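Long-range contact in ATP-dependent DNA helicase (Mycobacterium smegmatis, PDB 5V9X), which unwinds RNA:DNA hybrids as an ATP-driven helicase that moves 3'-to-5' along a single-stranded DNA tracking strand: residues D257-V262 with G656-A661. Residues are numbered along the deposited sequence; the frame is centred on the assembly and turned at random.
Sequences DLSVQV and GFAGYA
Q261 and A658 pair in parallel where the short strand 657-659 runs beside segment 257-262, the two axes 4.6 Å apart at closest approach and 38° from parallel. The backbone bonds zigzag: V260 N to G656 O, A658 N to V260 O at 2.9 Å, V262 N to A658 O, and Y660 N to V262 O at 3.0 Å. This last bond joins the end of the strand to Y660, the N-cap of helix 661-676. At the other end G656, which closes helix 645-653 in a Schellman motif, lays its CA against L258 O.

G656 O is gripped twice. S259 donates to this oxygen in the carbonyl plane, OG to G656 O 3.0 Å, its chi1 of 168° having turned OG away from the backbone N, whereas V260 N approaches from well above that plane. On one face, Q261 CG packs on A658 CB at 3.8 Å. V260 and F657 share the other face, V260 CB meeting ring atom CD1 of F657 obliquely at 4.1 Å; helix 433-448 packs against both through L436, V443 and A440. Further along, V262 CG2 touches A661 CB at 4.0 Å.

Strand 256-262 also bonds to strand 424-429 on its other side, and strand 657-659 is the outermost of the seven parallel strands. That sheet is the core of the second RecA-like domain of a superfamily 2 helicase, extended by a strand from far along the chain.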
loop_
_atom_site.group_PDB
_atom_site.type_symbol
_atom_site.label_atom_id
_atom_site.label_comp_id
_atom_site.label_asym_id
_atom_site.label_seq_id
_atom_site.Cartn_x
_atom_site.Cartn_y
_atom_site.Cartn_z
ATOM N N ASP A 257 -19.743 3.888 11.743
ATOM C CA ASP A 257 -21.060 3.316 11.473
ATOM C C ASP A 257 -20.918 2.447 10.226
ATOM O O ASP A 257 -21.254 2.858 9.113
ATOM C CB ASP A 257 -22.113 4.411 11.296
ATOM C CG ASP A 257 -23.507 3.852 11.092
ATOM O OD1 ASP A 257 -23.722 2.658 11.394
ATOM O OD2 ASP A 257 -24.384 4.606 10.624
ATOM N N LEU A 258 -20.413 1.236 10.423
ATOM C CA LEU A 258 -20.086 0.339 9.325
ATOM C C LEU A 258 -21.273 -0.554 8.975
ATOM O O LEU A 258 -22.196 -0.749 9.769
ATOM C CB LEU A 258 -18.866 -0.513 9.677
ATOM C CG LEU A 258 -17.613 0.273 10.061
ATOM C CD1 LEU A 258 -16.475 -0.672 10.416
ATOM C CD2 LEU A 258 -17.202 1.213 8.938
ATOM N N SER A 259 -21.231 -1.102 7.763
ATOM C CA SER A 259 -22.347 -1.865 7.229
ATOM C C SER A 259 -21.872 -2.682 6.036
ATOM O O SER A 259 -21.072 -2.202 5.228
ATOM C CB SER A 259 -23.494 -0.935 6.816
ATOM O OG SER A 259 -24.463 -1.625 6.051
ATOM N N VAL A 260 -22.364 -3.916 5.937
ATOM C CA VAL A 260 -22.066 -4.811 4.823
ATOM C C VAL A 260 -23.389 -5.136 4.146
ATOM O O VAL A 260 -24.201 -5.898 4.688
ATOM C CB VAL A 260 -21.350 -6.090 5.277
ATOM C CG1 VAL A 260 -21.142 -7.026 4.099
ATOM C CG2 VAL A 260 -20.020 -5.753 5.924
ATOM N N GLN A 261 -23.609 -4.567 2.965
ATOM C CA GLN A 261 -24.874 -4.685 2.254
ATOM C C GLN A 261 -24.724 -5.626 1.066
ATOM O O GLN A 261 -23.789 -5.488 0.269
ATOM C CB GLN A 261 -25.366 -3.309 1.794
ATOM C CG GLN A 261 -25.607 -2.336 2.947
ATOM C CD GLN A 261 -26.147 -0.989 2.495
ATOM O OE1 GLN A 261 -26.484 -0.801 1.326
ATOM N NE2 GLN A 261 -26.234 -0.045 3.427
ATOM N N VAL A 262 -25.644 -6.582 0.960
ATOM C CA VAL A 262 -25.723 -7.502 -0.172
ATOM C C VAL A 262 -27.102 -7.356 -0.806
ATOM O O VAL A 262 -28.106 -7.777 -0.212
ATOM C CB VAL A 262 -25.455 -8.953 0.260
ATOM C CG1 VAL A 262 -25.787 -9.912 -0.871
ATOM C CG2 VAL A 262 -24.007 -9.116 0.689
ATOM N N GLY A 656 -23.193 -4.640 11.108
ATOM C CA GLY A 656 -23.939 -3.812 10.185
ATOM C C GLY A 656 -24.450 -4.527 8.960
ATOM O O GLY A 656 -24.739 -3.872 7.954
ATOM N N PHE A 657 -24.560 -5.855 9.006
ATOM C CA PHE A 657 -25.114 -6.618 7.891
ATOM C C PHE A 657 -26.487 -6.082 7.510
ATOM O O PHE A 657 -27.337 -5.845 8.372
ATOM C CB PHE A 657 -25.213 -8.100 8.265
ATOM C CG PHE A 657 -23.932 -8.871 8.073
ATOM C CD1 PHE A 657 -22.707 -8.309 8.398
ATOM C CD2 PHE A 657 -23.961 -10.168 7.587
ATOM C CE1 PHE A 657 -21.536 -9.023 8.223
ATOM C CE2 PHE A 657 -22.794 -10.886 7.413
ATOM C CZ PHE A 657 -21.581 -10.312 7.732
ATOM N N ALA A 658 -26.700 -5.887 6.210
ATOM C CA ALA A 658 -27.949 -5.319 5.727
ATOM C C ALA A 658 -28.295 -5.918 4.372
ATOM O O ALA A 658 -27.436 -6.455 3.668
ATOM C CB ALA A 658 -27.874 -3.790 5.633
ATOM N N GLY A 659 -29.571 -5.810 4.012
ATOM C CA GLY A 659 -30.060 -6.370 2.768
ATOM C C GLY A 659 -30.323 -7.856 2.885
ATOM O O GLY A 659 -31.338 -8.273 3.449
ATOM N N TYR A 660 -29.407 -8.666 2.353
ATOM C CA TYR A 660 -29.464 -10.115 2.498
ATOM C C TYR A 660 -28.102 -10.673 2.888
ATOM O O TYR A 660 -27.778 -11.819 2.568
ATOM C CB TYR A 660 -29.961 -10.780 1.216
ATOM C CG TYR A 660 -31.322 -10.314 0.756
ATOM C CD1 TYR A 660 -32.471 -10.658 1.457
ATOM C CD2 TYR A 660 -31.461 -9.543 -0.389
ATOM C CE1 TYR A 660 -33.719 -10.239 1.033
ATOM C CE2 TYR A 660 -32.702 -9.121 -0.822
ATOM C CZ TYR A 660 -33.828 -9.471 -0.108
ATOM O OH TYR A 660 -35.065 -9.049 -0.538
ATOM N N ALA A 661 -27.292 -9.870 3.582
ATOM C CA ALA A 661 -25.950 -10.311 3.941
ATOM C C ALA A 661 -25.979 -11.465 4.936
ATOM O O ALA A 661 -25.103 -12.336 4.895
ATOM C CB ALA A 661 -25.147 -9.138 4.499
#